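Long-range contact in protein-L-isoaspartate(D-aspartate) O-methyltransferase (Sulfolobus tokodaii, PDB 1VBF), which probably catalyses the methyl esterification of L-isoaspartyl residues in damaged proteins, with S-adenosyl-L-methionine as methyl donor, and so serves their repair or degradation: residues G123-Y135 with P145-E157. Residues are numbered along the deposited sequence; the frame is centred on the assembly and turned at random.
Sequences GDGTLGYEEEKPY and PTLLCKPYEQLKE
Gln154, at the C-terminal end of helix 149-154, reaches into the loop that leads to strand 135-140 in the Rossmann-like methyltransferase fold. Its CB packs at the rim of the Tyr135 ring, 3.7 Å from CD1. Next along the chain, CG passes Glu130 OE2, and from there the side chain runs extended (chi2 158°), which delivers the amide to the backbone of 127-129. There NE2 donates to Leu127 O (2.9 Å), which lies near the plane of the Gln154 amide, while OE1 accepts from Tyr129 N. A glutamine suits the place because one amide can donate a hydrogen bond through NE2 and accept another at OE1, and an alanine here would probably leave Tyr129 N and Leu127 O without these mates and the loop less firmly tied to the helix. Gly128, between them, has positive phi, and a CB would collide with Gln154 OE1. Tyr135 N bonds to Gln154 O and Lys156 N to Tyr135 O (2.7 Å), the two bonds of a single parallel bridge between Tyr135 and Leu155. Lys150 lays CB and CG against the carbonyls of Leu127 and Thr126, and its NZ pairs with Glu153 of the second subunit, beside the Cys149 disulfide between subunits. Tyr135 OH, meanwhile, donates to Tyr129 O at 2.7 Å, meeting a lone pair in the plane of that carbonyl.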
loop_
_atom_site.group_PDB
_atom_site.type_symbol
_atom_site.label_atom_id
_atom_site.label_comp_id
_atom_site.label_asym_id
_atom_site.label_seq_id
_atom_site.Cartn_x
_atom_site.Cartn_y
_atom_site.Cartn_z
ATOM N N GLY B 123 -9.948 -12.518 35.053
ATOM C CA GLY B 123 -10.673 -13.346 34.111
ATOM C C GLY B 123 -10.884 -12.702 32.757
ATOM O O GLY B 123 -10.281 -11.679 32.442
ATOM N N ASP B 124 -11.747 -13.305 31.951
ATOM C CA ASP B 124 -12.045 -12.845 30.604
ATOM C C ASP B 124 -13.022 -11.689 30.675
ATOM O O ASP B 124 -14.226 -11.892 30.866
ATOM C CB ASP B 124 -12.660 -14.005 29.821
ATOM C CG ASP B 124 -12.985 -13.650 28.384
ATOM O OD1 ASP B 124 -13.021 -12.458 28.015
ATOM O OD2 ASP B 124 -13.226 -14.592 27.612
ATOM N N GLY B 125 -12.516 -10.478 30.504
ATOM C CA GLY B 125 -13.372 -9.307 30.569
ATOM C C GLY B 125 -14.476 -9.292 29.530
ATOM O O GLY B 125 -15.491 -8.614 29.688
ATOM N N THR B 126 -14.266 -10.033 28.452
ATOM C CA THR B 126 -15.233 -10.147 27.371
ATOM C C THR B 126 -16.552 -10.734 27.889
ATOM O O THR B 126 -17.614 -10.571 27.280
ATOM C CB THR B 126 -14.616 -11.015 26.281
ATOM O OG1 THR B 126 -13.946 -10.167 25.347
ATOM C CG2 THR B 126 -15.640 -11.866 25.595
ATOM N N LEU B 127 -16.473 -11.398 29.036
ATOM C CA LEU B 127 -17.646 -12.000 29.644
ATOM C C LEU B 127 -18.293 -11.010 30.600
ATOM O O LEU B 127 -19.403 -11.234 31.098
ATOM C CB LEU B 127 -17.245 -13.256 30.417
ATOM C CG LEU B 127 -16.502 -14.267 29.540
ATOM C CD1 LEU B 127 -15.917 -15.386 30.385
ATOM C CD2 LEU B 127 -17.462 -14.802 28.480
ATOM N N GLY B 128 -17.611 -9.897 30.834
ATOM C CA GLY B 128 -18.141 -8.937 31.775
ATOM C C GLY B 128 -18.123 -9.665 33.097
ATOM O O GLY B 128 -17.175 -10.399 33.363
ATOM N N TYR B 129 -19.159 -9.481 33.913
ATOM C CA TYR B 129 -19.256 -10.144 35.212
ATOM C C TYR B 129 -20.708 -10.291 35.652
ATOM O O TYR B 129 -21.277 -9.442 36.329
ATOM C CB TYR B 129 -18.480 -9.386 36.285
ATOM C CG TYR B 129 -18.170 -10.253 37.478
ATOM C CD1 TYR B 129 -17.357 -11.378 37.347
ATOM C CD2 TYR B 129 -18.718 -9.981 38.734
ATOM C CE1 TYR B 129 -17.099 -12.205 38.423
ATOM C CE2 TYR B 129 -18.463 -10.810 39.825
ATOM C CZ TYR B 129 -17.655 -11.921 39.660
ATOM O OH TYR B 129 -17.420 -12.762 40.715
ATOM N N GLU B 130 -21.269 -11.419 35.230
ATOM C CA GLU B 130 -22.651 -11.824 35.474
ATOM C C GLU B 130 -23.135 -11.614 36.890
ATOM O O GLU B 130 -24.137 -10.982 37.141
ATOM C CB GLU B 130 -22.826 -13.320 35.155
ATOM C CG GLU B 130 -23.636 -13.638 33.911
ATOM C CD GLU B 130 -24.963 -12.916 33.893
ATOM O OE1 GLU B 130 -25.762 -13.128 34.837
ATOM O OE2 GLU B 130 -25.202 -12.140 32.934
ATOM N N GLU B 131 -22.382 -12.206 37.802
ATOM C CA GLU B 131 -22.655 -12.266 39.236
ATOM C C GLU B 131 -22.984 -11.020 40.046
ATOM O O GLU B 131 -23.580 -11.154 41.109
ATOM C CB GLU B 131 -21.535 -13.058 39.884
ATOM C CG GLU B 131 -20.430 -13.438 38.873
ATOM C CD GLU B 131 -20.306 -14.935 38.637
ATOM O OE1 GLU B 131 -20.276 -15.688 39.643
ATOM O OE2 GLU B 131 -20.238 -15.351 37.456
ATOM N N GLU B 132 -22.606 -9.821 39.603
ATOM C CA GLU B 132 -23.013 -8.578 40.290
ATOM C C GLU B 132 -23.760 -7.828 39.199
ATOM O O GLU B 132 -23.750 -6.602 39.109
ATOM C CB GLU B 132 -21.811 -7.784 40.769
ATOM C CG GLU B 132 -20.988 -8.454 41.847
ATOM C CD GLU B 132 -21.689 -8.563 43.206
ATOM O OE1 GLU B 132 -22.158 -7.529 43.743
ATOM O OE2 GLU B 132 -21.763 -9.699 43.730
ATOM N N LYS B 133 -24.438 -8.656 38.411
ATOM C CA LYS B 133 -25.176 -8.319 37.217
ATOM C C LYS B 133 -25.647 -6.952 36.884
ATOM O O LYS B 133 -25.055 -6.328 36.016
ATOM C CB LYS B 133 -26.376 -9.249 37.009
ATOM C CG LYS B 133 -26.748 -9.345 35.534
ATOM C CD LYS B 133 -27.916 -10.285 35.287
ATOM C CE LYS B 133 -29.239 -9.542 35.449
ATOM N NZ LYS B 133 -29.362 -8.350 34.532
ATOM N N PRO B 134 -26.694 -6.442 37.541
ATOM C CA PRO B 134 -27.121 -5.098 37.117
ATOM C C PRO B 134 -26.099 -3.994 37.310
ATOM O O PRO B 134 -25.767 -3.656 38.444
ATOM C CB PRO B 134 -28.402 -4.864 37.922
ATOM C CG PRO B 134 -28.690 -6.215 38.583
ATOM C CD PRO B 134 -27.346 -6.822 38.793
ATOM N N TYR B 135 -25.568 -3.445 36.218
ATOM C CA TYR B 135 -24.594 -2.362 36.341
ATOM C C TYR B 135 -25.211 -1.075 35.824
ATOM O O TYR B 135 -26.108 -1.095 34.977
ATOM C CB TYR B 135 -23.315 -2.637 35.549
ATOM C CG TYR B 135 -22.531 -3.821 36.033
ATOM C CD1 TYR B 135 -22.561 -5.031 35.350
ATOM C CD2 TYR B 135 -21.814 -3.759 37.217
ATOM C CE1 TYR B 135 -21.899 -6.145 35.839
ATOM C CE2 TYR B 135 -21.152 -4.874 37.716
ATOM C CZ TYR B 135 -21.192 -6.059 37.022
ATOM O OH TYR B 135 -20.476 -7.124 37.505
ATOM N N PRO B 145 -13.999 -6.278 18.578
ATOM C CA PRO B 145 -14.403 -6.408 17.176
ATOM C C PRO B 145 -15.789 -5.810 16.947
ATOM O O PRO B 145 -16.091 -5.320 15.870
ATOM C CB PRO B 145 -14.379 -7.915 16.953
ATOM C CG PRO B 145 -13.407 -8.424 18.025
ATOM C CD PRO B 145 -13.776 -7.594 19.201
ATOM N N THR B 146 -16.630 -5.854 17.974
ATOM C CA THR B 146 -17.983 -5.306 17.892
ATOM C C THR B 146 -18.364 -4.917 19.300
ATOM O O THR B 146 -17.547 -4.973 20.217
ATOM C CB THR B 146 -19.060 -6.353 17.509
ATOM O OG1 THR B 146 -18.483 -7.403 16.744
ATOM C CG2 THR B 146 -20.149 -5.719 16.710
ATOM N N LEU B 147 -19.636 -4.565 19.451
ATOM C CA LEU B 147 -20.218 -4.208 20.723
ATOM C C LEU B 147 -20.084 -5.439 21.624
ATOM O O LEU B 147 -20.484 -6.539 21.248
ATOM C CB LEU B 147 -21.690 -3.887 20.512
ATOM C CG LEU B 147 -22.383 -2.845 21.381
ATOM C CD1 LEU B 147 -23.881 -3.153 21.390
ATOM C CD2 LEU B 147 -21.842 -2.880 22.787
ATOM N N LEU B 148 -19.502 -5.258 22.802
ATOM C CA LEU B 148 -19.343 -6.360 23.730
ATOM C C LEU B 148 -20.711 -6.712 24.280
ATOM O O LEU B 148 -21.336 -5.949 24.997
ATOM C CB LEU B 148 -18.387 -5.978 24.848
ATOM C CG LEU B 148 -16.949 -5.862 24.368
ATOM C CD1 LEU B 148 -16.117 -5.187 25.424
ATOM C CD2 LEU B 148 -16.420 -7.230 24.056
ATOM N N CYS B 149 -21.152 -7.899 23.915
ATOM C CA CYS B 149 -22.434 -8.456 24.273
ATOM C C CYS B 149 -22.711 -8.722 25.759
ATOM O O CYS B 149 -23.756 -8.329 26.265
ATOM C CB CYS B 149 -22.555 -9.711 23.442
ATOM S SG CYS B 149 -23.873 -10.932 23.695
ATOM N N LYS B 150 -21.806 -9.385 26.465
ATOM C CA LYS B 150 -22.043 -9.655 27.882
ATOM C C LYS B 150 -22.179 -8.358 28.695
ATOM O O LYS B 150 -23.157 -8.170 29.423
ATOM C CB LYS B 150 -20.925 -10.525 28.473
ATOM C CG LYS B 150 -20.853 -11.893 27.883
ATOM C CD LYS B 150 -22.186 -12.597 27.984
ATOM C CE LYS B 150 -22.078 -14.013 27.453
ATOM N NZ LYS B 150 -23.316 -14.814 27.642
ATOM N N PRO B 151 -21.192 -7.449 28.592
ATOM C CA PRO B 151 -21.295 -6.191 29.346
ATOM C C PRO B 151 -22.630 -5.515 29.027
ATOM O O PRO B 151 -23.391 -5.159 29.922
ATOM C CB PRO B 151 -20.116 -5.384 28.828
ATOM C CG PRO B 151 -19.107 -6.449 28.492
ATOM C CD PRO B 151 -19.943 -7.503 27.816
ATOM N N TYR B 152 -22.916 -5.361 27.738
ATOM C CA TYR B 152 -24.163 -4.753 27.325
ATOM C C TYR B 152 -25.379 -5.437 27.964
ATOM O O TYR B 152 -26.330 -4.756 28.366
ATOM C CB TYR B 152 -24.312 -4.790 25.802
ATOM C CG TYR B 152 -25.533 -4.038 25.313
ATOM C CD1 TYR B 152 -25.512 -2.657 25.168
ATOM C CD2 TYR B 152 -26.731 -4.705 25.077
ATOM C CE1 TYR B 152 -26.663 -1.955 24.807
ATOM C CE2 TYR B 152 -27.881 -4.022 24.717
ATOM C CZ TYR B 152 -27.855 -2.648 24.586
ATOM O OH TYR B 152 -29.024 -1.977 24.258
ATOM N N GLU B 153 -25.370 -6.767 28.052
ATOM C CA GLU B 153 -26.518 -7.455 28.647
ATOM C C GLU B 153 -26.573 -7.145 30.135
ATOM O O GLU B 153 -27.647 -6.964 30.707
ATOM C CB GLU B 153 -26.428 -8.977 28.474
ATOM C CG GLU B 153 -26.212 -9.456 27.053
ATOM C CD GLU B 153 -26.057 -10.973 26.960
ATOM O OE1 GLU B 153 -25.281 -11.566 27.758
ATOM O OE2 GLU B 153 -26.712 -11.565 26.067
ATOM N N GLN B 154 -25.406 -7.088 30.760
ATOM C CA GLN B 154 -25.316 -6.804 32.176
ATOM C C GLN B 154 -25.682 -5.339 32.551
ATOM O O GLN B 154 -25.953 -5.027 33.708
ATOM C CB GLN B 154 -23.912 -7.193 32.643
ATOM C CG GLN B 154 -23.704 -8.706 32.683
ATOM C CD GLN B 154 -22.245 -9.122 32.620
ATOM O OE1 GLN B 154 -21.374 -8.481 33.196
ATOM N NE2 GLN B 154 -21.980 -10.215 31.927
ATOM N N LEU B 155 -25.714 -4.447 31.572
ATOM C CA LEU B 155 -26.082 -3.050 31.817
ATOM C C LEU B 155 -27.539 -2.914 32.248
ATOM O O LEU B 155 -28.382 -3.712 31.858
ATOM C CB LEU B 155 -25.916 -2.221 30.544
ATOM C CG LEU B 155 -24.779 -1.221 30.479
ATOM C CD1 LEU B 155 -24.985 -0.318 29.282
ATOM C CD2 LEU B 155 -24.755 -0.412 31.745
ATOM N N LYS B 156 -27.834 -1.893 33.048
ATOM C CA LYS B 156 -29.210 -1.634 33.456
ATOM C C LYS B 156 -29.896 -1.068 32.233
ATOM O O LYS B 156 -29.238 -0.659 31.278
ATOM C CB LYS B 156 -29.271 -0.615 34.579
ATOM C CG LYS B 156 -29.056 -1.233 35.937
ATOM C CD LYS B 156 -29.135 -0.206 37.050
ATOM C CE LYS B 156 -28.798 -0.846 38.379
ATOM N NZ LYS B 156 -28.564 0.203 39.399
ATOM N N GLU B 157 -31.214 -1.011 32.268
ATOM C CA GLU B 157 -31.944 -0.537 31.117
ATOM C C GLU B 157 -31.474 0.775 30.557
ATOM O O GLU B 157 -31.128 0.853 29.382
ATOM C CB GLU B 157 -33.432 -0.460 31.412
ATOM C CG GLU B 157 -34.257 -0.251 30.165
ATOM C CD GLU B 157 -33.765 -1.098 29.010
ATOM O OE1 GLU B 157 -33.569 -2.324 29.195
ATOM O OE2 GLU B 157 -33.579 -0.525 27.915
HETATM O O HOH W 1 -19.398 -9.513 25.147
#